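Local coordinates for protein abietadiene synthase, chloroplastic (PDB 3S9V) that is a chloroplast enzyme of the plant terpene synthase family, largely helical and multidomain, with a metal-binding domain, at residues A[614-619]-A[632-637]. Residues are numbered along the deposited sequence; the frame is centred on the assembly and turned at random.
Sequences TKEAEW and IENASV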
# COMPACT_ATOMS: atom_id res chain seq x y z
N THR A 614 -22.35 32.96 9.65
CA THR A 614 -22.76 34.24 10.21
C THR A 614 -21.71 34.85 11.14
O THR A 614 -21.51 36.06 11.13
CB THR A 614 -24.09 34.09 10.97
OG1 THR A 614 -25.12 33.71 10.05
CG2 THR A 614 -24.49 35.40 11.64
N LYS A 615 -21.04 34.02 11.94
CA LYS A 615 -20.04 34.54 12.85
C LYS A 615 -18.85 35.10 12.06
O LYS A 615 -18.30 36.13 12.43
CB LYS A 615 -19.55 33.46 13.83
CG LYS A 615 -18.78 34.03 15.02
CD LYS A 615 -18.25 32.95 15.96
CE LYS A 615 -19.36 32.19 16.67
NZ LYS A 615 -20.05 33.00 17.71
N GLU A 616 -18.46 34.42 10.98
CA GLU A 616 -17.34 34.91 10.17
C GLU A 616 -17.71 36.22 9.49
O GLU A 616 -16.90 37.14 9.41
CB GLU A 616 -16.95 33.90 9.08
CG GLU A 616 -16.52 32.53 9.60
CD GLU A 616 -15.68 31.76 8.59
OE1 GLU A 616 -15.94 31.88 7.37
OE2 GLU A 616 -14.77 31.02 9.03
N ALA A 617 -18.94 36.31 9.00
CA ALA A 617 -19.42 37.51 8.32
C ALA A 617 -19.43 38.71 9.26
O ALA A 617 -19.05 39.82 8.88
CB ALA A 617 -20.81 37.28 7.76
N GLU A 618 -19.87 38.50 10.50
CA GLU A 618 -19.92 39.58 11.48
C GLU A 618 -18.52 40.02 11.84
O GLU A 618 -18.25 41.22 11.97
CB GLU A 618 -20.69 39.14 12.72
CG GLU A 618 -22.14 38.76 12.40
CD GLU A 618 -22.89 38.18 13.58
OE1 GLU A 618 -22.28 37.41 14.36
OE2 GLU A 618 -24.10 38.48 13.72
N TRP A 619 -17.62 39.06 11.98
CA TRP A 619 -16.23 39.37 12.30
C TRP A 619 -15.63 40.14 11.13
O TRP A 619 -14.83 41.05 11.32
CB TRP A 619 -15.40 38.10 12.51
CG TRP A 619 -15.63 37.37 13.79
CD1 TRP A 619 -16.18 37.86 14.94
CD2 TRP A 619 -15.25 36.02 14.07
NE1 TRP A 619 -16.16 36.90 15.92
CE2 TRP A 619 -15.59 35.76 15.41
CE3 TRP A 619 -14.65 35.01 13.31
CZ2 TRP A 619 -15.35 34.53 16.02
CZ3 TRP A 619 -14.40 33.78 13.92
CH2 TRP A 619 -14.75 33.55 15.26
N ILE A 632 -10.49 28.97 15.26
CA ILE A 632 -10.52 27.57 14.88
C ILE A 632 -11.80 26.84 15.26
O ILE A 632 -12.30 26.04 14.48
CB ILE A 632 -9.30 26.81 15.45
CG1 ILE A 632 -8.19 26.79 14.40
CG2 ILE A 632 -9.66 25.38 15.81
CD1 ILE A 632 -8.64 26.15 13.08
N GLU A 633 -12.35 27.11 16.45
CA GLU A 633 -13.60 26.46 16.83
C GLU A 633 -14.74 26.73 15.84
O GLU A 633 -15.47 25.82 15.47
CB GLU A 633 -14.02 26.87 18.24
CG GLU A 633 -13.14 26.27 19.34
CD GLU A 633 -12.95 24.75 19.19
OE1 GLU A 633 -13.96 24.03 19.06
OE2 GLU A 633 -11.79 24.29 19.22
N ASN A 634 -14.88 27.99 15.42
CA ASN A 634 -15.93 28.34 14.45
C ASN A 634 -15.54 27.93 13.02
O ASN A 634 -16.36 27.42 12.26
CB ASN A 634 -16.19 29.85 14.47
CG ASN A 634 -17.34 30.25 13.58
OD1 ASN A 634 -18.50 29.94 13.86
ND2 ASN A 634 -17.04 30.92 12.48
N ALA A 635 -14.27 28.15 12.68
CA ALA A 635 -13.75 27.83 11.35
C ALA A 635 -13.75 26.33 11.04
O ALA A 635 -13.87 25.92 9.88
CB ALA A 635 -12.34 28.42 11.19
N SER A 636 -13.63 25.50 12.08
CA SER A 636 -13.64 24.05 11.90
C SER A 636 -15.01 23.64 11.39
O SER A 636 -15.17 22.58 10.78
CB SER A 636 -13.38 23.33 13.24
OG SER A 636 -12.09 23.63 13.73
N VAL A 637 -16.01 24.48 11.66
CA VAL A 637 -17.37 24.23 11.23
C VAL A 637 -17.70 24.98 9.93
O VAL A 637 -18.35 24.43 9.04
CB VAL A 637 -18.39 24.65 12.32
CG1 VAL A 637 -19.79 24.52 11.79
CG2 VAL A 637 -18.21 23.78 13.55
O HOH W 1 -14.65 31.19 11.61
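With CG anti to its backbone N (chi1 -175°), Asn634 holds its amide straight out from helix 628-638 toward helix 599-621, where Lys615, with CG likewise anti to N, Glu616 and Trp619 receive it. The two are consecutive helices of the all-helical terpene synthase fold, within its metal-binding family region, joined by a short connection; the short segments cross at 125° with axes 10.3 Å apart. The amide of Asn634 lies buried between the helices, and this residue supplies about half of the surface buried here.

Lys615 crosses the amide with its aliphatic chain, placing CB and CD each 3.7 Å from Asn634 OD1; the chain bends at chi3 and chi4, and CE stays 3.7 Å from Asn634 OD1. Trp619 meets Asn634 tip to tip, ring and amide planes 71° apart, and CH2 of the indole lies 4.0 Å from Asn634 CB. The indole also meets the ring of Tyr624, in the connection between the helices, so the ring links this connection to the crossing.

On the amide nitrogen side, Glu616 CG comes within 3.3 Å of Asn634 ND2. This nitrogen donates to the backbone oxygen of Ala612, one turn before Glu616, and also to a water, so two bonds fix the rotation of the buried amide. From CG the extended Glu616 chain carries its carboxylate past Asn634 toward Ala635. OE2 is hydrogen-bonded to Ser638 OG, at the C-terminal end of helix 628-638. No direct hydrogen bond joins the two segments; a single water bridges them, accepting from Asn634 ND2 and donating to Glu616 OE2, 2.6 Å on each side.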